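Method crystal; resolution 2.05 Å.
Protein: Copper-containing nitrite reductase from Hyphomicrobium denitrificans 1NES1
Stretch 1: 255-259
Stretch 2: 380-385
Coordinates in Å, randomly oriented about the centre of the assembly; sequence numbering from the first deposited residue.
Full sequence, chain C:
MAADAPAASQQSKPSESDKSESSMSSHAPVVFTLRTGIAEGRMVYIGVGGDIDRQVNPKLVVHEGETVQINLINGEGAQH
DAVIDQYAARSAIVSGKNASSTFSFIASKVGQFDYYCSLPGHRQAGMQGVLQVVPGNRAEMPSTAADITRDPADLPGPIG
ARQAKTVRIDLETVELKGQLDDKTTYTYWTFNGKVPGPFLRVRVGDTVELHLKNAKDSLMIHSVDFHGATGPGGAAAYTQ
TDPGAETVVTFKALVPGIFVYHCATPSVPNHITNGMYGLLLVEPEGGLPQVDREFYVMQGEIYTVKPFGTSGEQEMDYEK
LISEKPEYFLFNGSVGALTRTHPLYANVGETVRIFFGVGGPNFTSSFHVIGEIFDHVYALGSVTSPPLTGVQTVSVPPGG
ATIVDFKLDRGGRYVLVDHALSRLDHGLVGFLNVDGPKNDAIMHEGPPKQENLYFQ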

# COMPACT_ATOMS: atom_id res chain seq x y z
N VAL C 255 -55.18 -12.84 14.97
CA VAL C 255 -55.31 -12.17 13.64
C VAL C 255 -54.93 -13.14 12.54
O VAL C 255 -53.88 -13.75 12.61
N PRO C 256 -55.78 -13.32 11.51
CA PRO C 256 -55.42 -14.13 10.36
C PRO C 256 -54.40 -13.36 9.52
O PRO C 256 -54.44 -12.13 9.48
N GLY C 257 -53.54 -14.12 8.85
CA GLY C 257 -52.35 -13.61 8.15
C GLY C 257 -51.32 -14.69 7.91
O GLY C 257 -51.43 -15.78 8.50
N ILE C 258 -50.37 -14.38 7.03
CA ILE C 258 -49.17 -15.22 6.74
C ILE C 258 -47.97 -14.48 7.36
O ILE C 258 -47.61 -13.39 6.90
N PHE C 259 -47.47 -15.00 8.48
CA PHE C 259 -46.55 -14.28 9.38
C PHE C 259 -45.16 -14.91 9.31
O PHE C 259 -45.06 -16.15 9.38
N LEU C 380 -48.98 -7.34 1.20
CA LEU C 380 -48.41 -7.14 2.55
C LEU C 380 -48.81 -8.32 3.44
O LEU C 380 -48.74 -8.18 4.67
N GLY C 381 -49.15 -9.45 2.82
CA GLY C 381 -49.56 -10.69 3.51
C GLY C 381 -50.91 -10.56 4.22
O GLY C 381 -51.14 -11.33 5.19
N SER C 382 -51.76 -9.62 3.77
CA SER C 382 -53.15 -9.49 4.27
C SER C 382 -53.97 -10.64 3.70
O SER C 382 -54.03 -10.80 2.46
N VAL C 383 -54.52 -11.43 4.59
CA VAL C 383 -55.35 -12.62 4.25
C VAL C 383 -56.82 -12.18 4.35
O VAL C 383 -57.66 -12.89 3.85
N THR C 384 -57.08 -10.99 4.90
CA THR C 384 -58.44 -10.48 5.18
C THR C 384 -58.85 -9.44 4.13
O THR C 384 -60.04 -9.41 3.82
N SER C 385 -57.91 -8.68 3.57
CA SER C 385 -58.19 -7.76 2.45
C SER C 385 -58.26 -8.53 1.14
O SER C 385 -57.64 -9.57 0.97

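No hydrogen bond joins these two stretches, although one of them enters a β-strand at Gly 257 and the other runs past it in nearly the opposite direction, 159° apart end to end. The nearest approach to backbone pairing is Ile 258 N to Gly 381 O, at 3.6 Å. What remains is a small van der Waals contact, burying 238 Å² over both sides, in which apolar side-chain groups and two glycines take part.

Pro 256 and Val 383 form the heart of the patch. Both direct their CA-to-CB bonds toward the opposite stretch, and Pro 256 CB lies 3.8 Å from Val 383 CG1, a normal van der Waals distance. The proline ring, puckered C-gamma exo, is compact and rigid, so it offers an apolar surface with little conformational freedom to lose. Its CG also reaches Thr 384 CG2 at 3.9 Å. Threonine suits this exposed margin because it is two-faced: in the p rotamer its methyl meets the proline, while OG1 is hydrogen-bonded elsewhere in the structure. Val 383 has a chi1 of 131°, between the usual wells. Its branched side chain spreads along the neighbouring stretch, with CG1 near Pro 256 and CG2 4.5 Å from Ile 258 N.

Between these side chains the backbones come close. Gly 257 CA lies 3.9 Å from both Gly 381 O and Val 383 CB. A CB on Gly 257 would fall only 2.4 Å from Phe 259 CZ, because the phenylalanine, with chi1 in m, folds its ring back over the glycine; the ring itself does not touch the second stretch. Gly 381 has a positive phi of 68°, which favours glycine in itself, and a CB there would sit a tight 3.3 Å from Ile 258 CG2. Ile 258, chi1 t and chi2 p, sends its CA-to-CB bond sideways and the end of its side chain away, yet its buried CG2 still lies over Gly 381.

No polar side chain bonds across the contact; Ser 382 bonds within its own stretch, and its hydroxyl, like those of Thr 384 and Ser 385, also has partners elsewhere in the structure. Ser 382, chi1 t, has its CA-to-CB bond directed away from the first stretch, and its OG accepts a good hydrogen bond from Ser 385 N (3.0 Å) and a weak one from Thr 384 N (3.5 Å). These bonds tie Ser 382 to the backbone just after Val 383. Leu 380, chi1 m and chi2 t, also has its CA-to-CB bond directed away and makes no contact; Gly 381, lacking a side chain, meets the strand through its backbone.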

# COMPACT_ATOMS: atom_id res chain seq x y z
CB VAL C 255 -54.45 -10.90 13.56
CG1 VAL C 255 -54.67 -10.19 12.23
CG2 VAL C 255 -54.71 -9.98 14.74
CB PRO C 256 -56.72 -14.32 9.57
CG PRO C 256 -57.81 -13.72 10.43
CD PRO C 256 -57.13 -12.75 11.38
CB ILE C 258 -49.06 -15.55 5.24
CG1 ILE C 258 -47.85 -16.43 4.94
CG2 ILE C 258 -49.10 -14.30 4.36
CD1 ILE C 258 -47.90 -17.77 5.62
CB PHE C 259 -47.11 -14.30 10.81
CG PHE C 259 -48.42 -13.57 10.94
CD1 PHE C 259 -48.45 -12.18 10.93
CD2 PHE C 259 -49.61 -14.26 11.06
CE1 PHE C 259 -49.65 -11.50 11.04
CE2 PHE C 259 -50.81 -13.58 11.18
CZ PHE C 259 -50.83 -12.20 11.16
CB LEU C 380 -48.85 -5.78 3.10
CG LEU C 380 -48.46 -4.58 2.23
CD1 LEU C 380 -48.91 -3.26 2.85
CD2 LEU C 380 -46.94 -4.54 2.01
CB SER C 382 -53.79 -8.18 3.99
OG SER C 382 -55.09 -8.16 4.57
CB VAL C 383 -54.91 -13.76 5.18
CG1 VAL C 383 -56.06 -14.49 5.86
CG2 VAL C 383 -53.99 -14.72 4.46
CB THR C 384 -58.53 -9.95 6.61
OG1 THR C 384 -57.53 -8.97 6.86
CG2 THR C 384 -58.37 -11.04 7.64
CB SER C 385 -57.19 -6.66 2.38
OG SER C 385 -57.30 -5.81 3.52